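Local structure of methylocystis parvus OBBP MbnE (Methylocystis parvus OBBP, 5ICQ) at residues A[311-323]-A[361-373]. The protein probably binds the copper-chelating peptide methanobactin in the periplasm, acting as the solute-binding component of its import machinery. Residues are numbered along the deposited sequence; the frame is centred on the assembly and turned at random.
Sequences ESLKNENPKGLNG and TRTKSFFDESELS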
ATOM      1  N   GLU A 311      15.532 -12.761   9.804  1.00 12.13           N
ATOM      2  CA  GLU A 311      14.687 -13.673   9.046  1.00 13.62           C
ATOM      3  C   GLU A 311      14.201 -12.981   7.787  1.00 15.56           C
ATOM      4  O   GLU A 311      14.066 -11.753   7.753  1.00 16.17           O
ATOM      5  CB  GLU A 311      13.433 -14.109   9.821  1.00 18.79           C
ATOM      6  CG  GLU A 311      13.591 -14.433  11.280  1.00 31.94           C
ATOM      7  CD  GLU A 311      12.275 -14.909  11.869  1.00 31.62           C
ATOM      8  OE1 GLU A 311      11.800 -15.984  11.449  1.00 26.03           O
ATOM      9  OE2 GLU A 311      11.702 -14.196  12.719  1.00 34.82           O
ATOM     10  N   SER A 312      13.885 -13.785   6.769  1.00 11.55           N
ATOM     11  CA  SER A 312      13.141 -13.320   5.599  1.00  9.48           C
ATOM     12  C   SER A 312      11.768 -13.971   5.622  1.00 17.79           C
ATOM     13  O   SER A 312      11.667 -15.193   5.747  1.00 19.13           O
ATOM     14  CB  SER A 312      13.856 -13.672   4.293  1.00 17.90           C
ATOM     15  OG  SER A 312      15.088 -12.986   4.180  1.00 30.64           O
ATOM     16  N   LEU A 313      10.713 -13.164   5.529  1.00 11.95           N
ATOM     17  CA  LEU A 313       9.352 -13.678   5.578  1.00 14.66           C
ATOM     18  C   LEU A 313       8.593 -13.291   4.316  1.00 12.24           C
ATOM     19  O   LEU A 313       8.816 -12.228   3.732  1.00 13.18           O
ATOM     20  CB  LEU A 313       8.599 -13.154   6.807  1.00 18.61           C
ATOM     21  CG  LEU A 313       9.272 -13.348   8.169  1.00 23.56           C
ATOM     22  CD1 LEU A 313       8.422 -12.706   9.263  1.00 24.68           C
ATOM     23  CD2 LEU A 313       9.492 -14.821   8.459  1.00 21.06           C
ATOM     24  N   LYS A 314       7.682 -14.164   3.905  1.00 15.18           N
ATOM     25  CA  LYS A 314       6.864 -13.928   2.725  1.00 16.79           C
ATOM     26  C   LYS A 314       5.420 -14.258   3.053  1.00 15.86           C
ATOM     27  O   LYS A 314       5.148 -15.226   3.772  1.00 14.00           O
ATOM     28  CB  LYS A 314       7.329 -14.794   1.544  1.00 22.37           C
ATOM     29  CG  LYS A 314       6.796 -14.333   0.190  1.00 31.23           C
ATOM     30  CD  LYS A 314       7.121 -15.344  -0.899  1.00 40.19           C
ATOM     31  CE  LYS A 314       6.997 -14.741  -2.297  1.00 49.74           C
ATOM     32  NZ  LYS A 314       6.417 -13.361  -2.306  1.00 53.24           N
ATOM     33  N   ASN A 315       4.487 -13.477   2.523  1.00 13.75           N
ATOM     34  CA  ASN A 315       3.089 -13.895   2.561  1.00 14.80           C
ATOM     35  C   ASN A 315       2.520 -13.744   1.150  1.00 16.54           C
ATOM     36  O   ASN A 315       3.240 -13.731   0.142  1.00 14.23           O
ATOM     37  CB  ASN A 315       2.299 -13.156   3.663  1.00 13.44           C
ATOM     38  CG  ASN A 315       2.168 -11.665   3.419  1.00 16.27           C
ATOM     39  OD1 ASN A 315       2.557 -11.153   2.366  1.00 13.44           O
ATOM     40  ND2 ASN A 315       1.600 -10.953   4.401  1.00 13.23           N
ATOM     41  N   GLU A 316       1.198 -13.662   1.054  1.00 12.91           N
ATOM     42  CA  GLU A 316       0.528 -13.639  -0.236  1.00 17.63           C
ATOM     43  C   GLU A 316       0.159 -12.232  -0.681  1.00 13.61           C
ATOM     44  O   GLU A 316      -0.581 -12.080  -1.656  1.00 10.52           O
ATOM     45  CB  GLU A 316      -0.707 -14.533  -0.192  1.00 18.63           C
ATOM     46  CG  GLU A 316      -0.340 -15.986   0.096  1.00 33.03           C
ATOM     47  CD  GLU A 316      -1.540 -16.844   0.418  1.00 40.11           C
ATOM     48  OE1 GLU A 316      -2.415 -16.999  -0.460  1.00 47.76           O
ATOM     49  OE2 GLU A 316      -1.608 -17.365   1.551  1.00 40.00           O
ATOM     50  N   ASN A 317       0.663 -11.212  -0.005  1.00 12.24           N
ATOM     51  CA  ASN A 317       0.411  -9.845  -0.441  1.00 14.56           C
ATOM     52  C   ASN A 317       1.096  -9.593  -1.782  1.00 17.86           C
ATOM     53  O   ASN A 317       2.265  -9.947  -1.946  1.00 12.92           O
ATOM     54  CB  ASN A 317       0.925  -8.853   0.593  1.00 13.26           C
ATOM     55  CG  ASN A 317       0.179  -7.543   0.551  1.00 13.92           C
ATOM     56  OD1 ASN A 317      -1.000  -7.488   0.893  1.00 16.19           O
ATOM     57  ND2 ASN A 317       0.855  -6.480   0.123  1.00 14.95           N
ATOM     58  N   PRO A 318       0.417  -8.982  -2.752  1.00 11.09           N
ATOM     59  CA  PRO A 318       1.060  -8.729  -4.049  1.00 13.49           C
ATOM     60  C   PRO A 318       2.189  -7.717  -3.947  1.00 13.47           C
ATOM     61  O   PRO A 318       2.214  -6.856  -3.063  1.00 12.50           O
ATOM     62  CB  PRO A 318      -0.083  -8.191  -4.921  1.00 16.02           C
ATOM     63  CG  PRO A 318      -1.103  -7.692  -3.950  1.00 24.06           C
ATOM     64  CD  PRO A 318      -1.005  -8.603  -2.752  1.00 11.47           C
ATOM     65  N   LYS A 319       3.118  -7.821  -4.895  1.00  9.68           N
ATOM     66  CA  LYS A 319       4.331  -7.018  -4.942  1.00 10.14           C
ATOM     67  C   LYS A 319       4.273  -6.080  -6.141  1.00 12.80           C
ATOM     68  O   LYS A 319       3.460  -6.259  -7.057  1.00 13.05           O
ATOM     69  CB  LYS A 319       5.575  -7.905  -5.045  1.00 10.61           C
ATOM     70  CG  LYS A 319       5.713  -8.934  -3.919  1.00 21.17           C
ATOM     71  CD  LYS A 319       6.099  -8.248  -2.617  1.00 21.33           C
ATOM     72  CE  LYS A 319       6.217  -9.246  -1.482  1.00 31.79           C
ATOM     73  NZ  LYS A 319       4.955 -10.027  -1.310  1.00 36.14           N
ATOM     74  N   GLY A 320       5.165  -5.094  -6.142  1.00 14.55           N
ATOM     75  CA  GLY A 320       5.193  -4.102  -7.205  1.00 12.05           C
ATOM     76  C   GLY A 320       4.206  -2.982  -6.920  1.00 15.70           C
ATOM     77  O   GLY A 320       3.551  -2.999  -5.881  1.00 12.58           O
ATOM     78  N   LEU A 321       4.106  -1.997  -7.812  1.00  9.41           N
ATOM     79  CA  LEU A 321       5.003  -1.865  -8.960  1.00  8.26           C
ATOM     80  C   LEU A 321       5.579  -0.445  -8.962  1.00  9.09           C
ATOM     81  O   LEU A 321       4.833   0.537  -8.844  1.00 11.57           O
ATOM     82  CB  LEU A 321       4.273  -2.146 -10.287  1.00 10.38           C
ATOM     83  CG  LEU A 321       5.068  -1.955 -11.605  1.00  9.72           C
ATOM     84  CD1 LEU A 321       4.526  -2.863 -12.715  1.00 10.51           C
ATOM     85  CD2 LEU A 321       5.055  -0.488 -12.088  1.00  6.92           C
ATOM     86  N   ASN A 322       6.900  -0.358  -9.077  1.00  7.12           N
ATOM     87  CA  ASN A 322       7.621   0.869  -9.386  1.00  4.67           C
ATOM     88  C   ASN A 322       8.176   0.744 -10.797  1.00  5.43           C
ATOM     89  O   ASN A 322       8.434  -0.365 -11.270  1.00  7.04           O
ATOM     90  CB  ASN A 322       8.803   1.108  -8.436  1.00 14.48           C
ATOM     91  CG  ASN A 322       8.415   1.074  -6.988  1.00 30.24           C
ATOM     92  OD1 ASN A 322       7.334   1.524  -6.612  1.00 33.76           O
ATOM     93  ND2 ASN A 322       9.309   0.551  -6.153  1.00 25.65           N
ATOM     94  N   GLY A 323       8.380   1.873 -11.466  1.00  7.17           N
ATOM     95  CA  GLY A 323       8.929   1.775 -12.811  1.00 10.87           C
ATOM     96  C   GLY A 323       9.288   3.126 -13.381  1.00  7.37           C
ATOM     97  O   GLY A 323       8.913   4.173 -12.845  1.00  8.05           O
ATOM     98  N   THR A 361      14.201  -8.931  -7.267  1.00  9.56           N
ATOM     99  CA  THR A 361      13.619  -9.695  -8.359  1.00  7.70           C
ATOM    100  C   THR A 361      12.835  -8.747  -9.261  1.00 10.26           C
ATOM    101  O   THR A 361      12.253  -7.766  -8.788  1.00  9.52           O
ATOM    102  CB  THR A 361      12.719 -10.841  -7.819  1.00 22.69           C
ATOM    103  OG1 THR A 361      12.224 -11.626  -8.912  1.00 32.92           O
ATOM    104  CG2 THR A 361      11.557 -10.289  -7.067  1.00 28.30           C
ATOM    105  N   ARG A 362      12.844  -9.020 -10.565  1.00 12.22           N
ATOM    106  CA  ARG A 362      12.155  -8.133 -11.501  1.00  8.32           C
ATOM    107  C   ARG A 362      10.660  -8.109 -11.207  1.00  9.48           C
ATOM    108  O   ARG A 362      10.053  -9.148 -10.943  1.00  8.66           O
ATOM    109  CB  ARG A 362      12.386  -8.587 -12.944  1.00  8.07           C
ATOM    110  CG  ARG A 362      11.962  -7.539 -14.002  1.00  8.62           C
ATOM    111  CD  ARG A 362      13.008  -6.392 -14.090  1.00  8.34           C
ATOM    112  NE  ARG A 362      12.522  -5.251 -14.874  1.00  8.55           N
ATOM    113  CZ  ARG A 362      12.675  -5.120 -16.195  1.00 10.08           C
ATOM    114  NH1 ARG A 362      13.318  -6.049 -16.895  1.00 11.07           N
ATOM    115  NH2 ARG A 362      12.179  -4.056 -16.815  1.00  9.14           N
ATOM    116  N   THR A 363      10.068  -6.912 -11.245  1.00  9.47           N
ATOM    117  CA  THR A 363       8.616  -6.784 -11.177  1.00  9.96           C
ATOM    118  C   THR A 363       7.994  -7.069 -12.545  1.00 12.01           C
ATOM    119  O   THR A 363       8.356  -6.440 -13.550  1.00  9.83           O
ATOM    120  CB  THR A 363       8.234  -5.390 -10.686  1.00  9.07           C
ATOM    121  OG1 THR A 363       8.793  -5.195  -9.379  1.00 10.13           O
ATOM    122  CG2 THR A 363       6.705  -5.249 -10.606  1.00 10.19           C
ATOM    123  N   LYS A 364       7.060  -8.024 -12.588  1.00  9.41           N
ATOM    124  CA  LYS A 364       6.506  -8.492 -13.856  1.00  8.95           C
ATOM    125  C   LYS A 364       5.031  -8.179 -14.023  1.00 13.54           C
ATOM    126  O   LYS A 364       4.460  -8.513 -15.066  1.00 13.52           O
ATOM    127  CB  LYS A 364       6.724 -10.011 -13.999  1.00 12.87           C
ATOM    128  CG  LYS A 364       8.175 -10.423 -13.844  1.00 19.72           C
ATOM    129  CD  LYS A 364       8.462 -11.797 -14.443  1.00 29.65           C
ATOM    130  CE  LYS A 364       7.972 -12.921 -13.561  1.00 39.59           C
ATOM    131  NZ  LYS A 364       8.569 -14.228 -13.980  1.00 42.15           N
ATOM    132  N   SER A 365       4.402  -7.549 -13.037  1.00  7.62           N
ATOM    133  CA  SER A 365       2.957  -7.390 -13.020  1.00 10.58           C
ATOM    134  C   SER A 365       2.637  -6.237 -12.085  1.00  7.00           C
ATOM    135  O   SER A 365       3.427  -5.919 -11.191  1.00  8.50           O
ATOM    136  CB  SER A 365       2.275  -8.693 -12.557  1.00 12.91           C
ATOM    137  OG  SER A 365       0.942  -8.474 -12.130  1.00 10.87           O
ATOM    138  N   PHE A 366       1.488  -5.599 -12.312  1.00  8.29           N
ATOM    139  CA  PHE A 366       1.026  -4.606 -11.348  1.00  8.98           C
ATOM    140  C   PHE A 366       0.522  -5.235 -10.059  1.00 10.80           C
ATOM    141  O   PHE A 366       0.321  -4.513  -9.081  1.00 11.03           O
ATOM    142  CB  PHE A 366      -0.062  -3.721 -11.969  1.00  7.11           C
ATOM    143  CG  PHE A 366       0.489  -2.713 -12.927  1.00  6.10           C
ATOM    144  CD1 PHE A 366       0.682  -3.036 -14.260  1.00  9.68           C
ATOM    145  CD2 PHE A 366       0.894  -1.463 -12.466  1.00  9.37           C
ATOM    146  CE1 PHE A 366       1.250  -2.104 -15.143  1.00  9.77           C
ATOM    147  CE2 PHE A 366       1.439  -0.534 -13.333  1.00 11.81           C
ATOM    148  CZ  PHE A 366       1.613  -0.854 -14.672  1.00 11.26           C
ATOM    149  N   PHE A 367       0.330  -6.554 -10.031  1.00 12.24           N
ATOM    150  CA  PHE A 367      -0.065  -7.279  -8.823  1.00 11.90           C
ATOM    151  C   PHE A 367       0.798  -8.534  -8.728  1.00 12.59           C
ATOM    152  O   PHE A 367       0.310  -9.660  -8.707  1.00 14.68           O
ATOM    153  CB  PHE A 367      -1.563  -7.603  -8.848  1.00  7.69           C
ATOM    154  CG  PHE A 367      -2.417  -6.390  -9.000  1.00 11.86           C
ATOM    155  CD1 PHE A 367      -2.825  -5.669  -7.885  1.00 11.99           C
ATOM    156  CD2 PHE A 367      -2.766  -5.929 -10.262  1.00 13.41           C
ATOM    157  CE1 PHE A 367      -3.585  -4.528  -8.029  1.00 15.19           C
ATOM    158  CE2 PHE A 367      -3.530  -4.788 -10.411  1.00 11.98           C
ATOM    159  CZ  PHE A 367      -3.935  -4.085  -9.293  1.00 14.32           C
ATOM    160  N   ASP A 368       2.114  -8.327  -8.659  1.00  9.08           N
ATOM    161  CA  ASP A 368       3.057  -9.413  -8.893  1.00 10.21           C
ATOM    162  C   ASP A 368       3.082 -10.390  -7.718  1.00 11.51           C
ATOM    163  O   ASP A 368       2.771 -10.038  -6.576  1.00 12.41           O
ATOM    164  CB  ASP A 368       4.461  -8.842  -9.141  1.00  9.59           C
ATOM    165  CG  ASP A 368       5.326  -9.760  -9.973  1.00 18.26           C
ATOM    166  OD1 ASP A 368       4.805 -10.766 -10.483  1.00 18.34           O
ATOM    167  OD2 ASP A 368       6.529  -9.467 -10.134  1.00 13.77           O
ATOM    168  N   GLU A 369       3.460 -11.634  -8.021  1.00  9.11           N
ATOM    169  CA  GLU A 369       3.630 -12.694  -7.023  1.00 13.14           C
ATOM    170  C   GLU A 369       2.362 -12.894  -6.197  1.00 19.10           C
ATOM    171  O   GLU A 369       2.394 -12.946  -4.965  1.00 18.03           O
ATOM    172  CB  GLU A 369       4.831 -12.397  -6.121  1.00 18.50           C
ATOM    173  CG  GLU A 369       6.135 -12.239  -6.872  1.00 18.57           C
ATOM    174  CD  GLU A 369       7.331 -12.453  -5.965  1.00 31.54           C
ATOM    175  OE1 GLU A 369       8.262 -11.627  -5.992  1.00 22.28           O
ATOM    176  OE2 GLU A 369       7.329 -13.452  -5.211  1.00 34.69           O
ATOM    177  N   SER A 370       1.227 -12.997  -6.881  1.00 10.33           N
ATOM    178  CA  SER A 370      -0.028 -13.149  -6.160  1.00 17.61           C
ATOM    179  C   SER A 370      -1.063 -13.738  -7.097  1.00 14.95           C
ATOM    180  O   SER A 370      -0.846 -13.855  -8.309  1.00 13.54           O
ATOM    181  CB  SER A 370      -0.510 -11.814  -5.573  1.00 18.30           C
ATOM    182  OG  SER A 370      -1.366 -11.117  -6.460  1.00 18.80           O
ATOM    183  N   GLU A 371      -2.204 -14.106  -6.508  1.00 13.76           N
ATOM    184  CA  GLU A 371      -3.292 -14.678  -7.285  1.00 18.54           C
ATOM    185  C   GLU A 371      -3.890 -13.671  -8.256  1.00 14.30           C
ATOM    186  O   GLU A 371      -4.591 -14.079  -9.188  1.00 15.19           O
ATOM    187  CB  GLU A 371      -4.395 -15.183  -6.353  1.00 21.63           C
ATOM    188  CG  GLU A 371      -5.331 -14.073  -5.935  1.00 42.36           C
ATOM    189  CD  GLU A 371      -6.215 -14.435  -4.774  1.00 58.32           C
ATOM    190  OE1 GLU A 371      -6.427 -13.555  -3.915  1.00 68.11           O
ATOM    191  OE2 GLU A 371      -6.703 -15.585  -4.720  1.00 53.89           O
ATOM    192  N   LEU A 372      -3.665 -12.371  -8.036  1.00 10.41           N
ATOM    193  CA  LEU A 372      -4.216 -11.336  -8.904  1.00 10.82           C
ATOM    194  C   LEU A 372      -3.393 -11.117 -10.160  1.00 11.29           C
ATOM    195  O   LEU A 372      -3.844 -10.395 -11.055  1.00 12.67           O
ATOM    196  CB  LEU A 372      -4.321 -10.006  -8.150  1.00 11.87           C
ATOM    197  CG  LEU A 372      -5.183 -10.014  -6.886  1.00 15.22           C
ATOM    198  CD1 LEU A 372      -5.124  -8.644  -6.218  1.00 15.71           C
ATOM    199  CD2 LEU A 372      -6.622 -10.388  -7.216  1.00 15.87           C
ATOM    200  N   SER A 373      -2.213 -11.719 -10.243  1.00 13.36           N
ATOM    201  CA  SER A 373      -1.275 -11.439 -11.321  1.00 11.16           C
ATOM    202  C   SER A 373      -1.687 -12.123 -12.619  1.00 13.91           C
ATOM    203  O   SER A 373      -2.125 -13.278 -12.612  1.00 13.67           O
ATOM    204  CB  SER A 373       0.118 -11.924 -10.910  1.00 14.11           C
ATOM    205  OG  SER A 373       1.055 -11.604 -11.910  1.00 14.30           O
TER
HETATM  206  O   HOH W   1       3.614 -12.273  -2.628  1.00 39.96           O
HETATM  207  O   HOH W   2      -2.257 -14.076  -3.686  1.00 23.61           O
HETATM  208  O   HOH W   3       8.492  -2.746  -8.371  1.00  8.60           O
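L321 sets its CD1 methyl over the face of the F366 ring, 3.8 Å from the ring centroid and 6° off the ring normal, a centred CH-pi contact. CG of L321 stands opposite the backbone N (chi1 176°), bringing its CD1 methyl over the ring, and T363 CG2 touches L321 CG at 3.8 Å. A cis peptide joins G320 to L321. F366 also packs on L561 and L562 of helix 547-563, so replacing it with an alanine would probably leave L321 CD1 without its aromatic seat and open a gap toward that helix. Beside this apolar end, K319 and D368 form a single antiparallel hydrogen-bonded bridge: K319 N to D368 O is 2.8 Å at 164°, and D368 N returns to K319 O at 2.9 Å. P318 continues the close packing, its CB 3.5 Å from S370 OG.

The other flank is polar and wetter. K314 NZ forms a salt bridge with E369 OE2 (3.0 Å), approaching from above the carboxylate plane, while E369 OE1 is held by H572 and S574. A water accepts from K314 NZ and lies within donating distance of N317 O and E369 O, and a second, weakly held to E316 O, accepts from E371 N. The 311-323 segment is one of the connections between the two lobes of this family 5 solute-binding fold, running from strand 308-313 to strand 322-326. The chemistry implies that apolar packing and the paired backbone bonds fix its 318-321 part against the lobe of helix 547-563, whereas the K314 end rests on a salt bridge and water, which probably leaves it more adaptable.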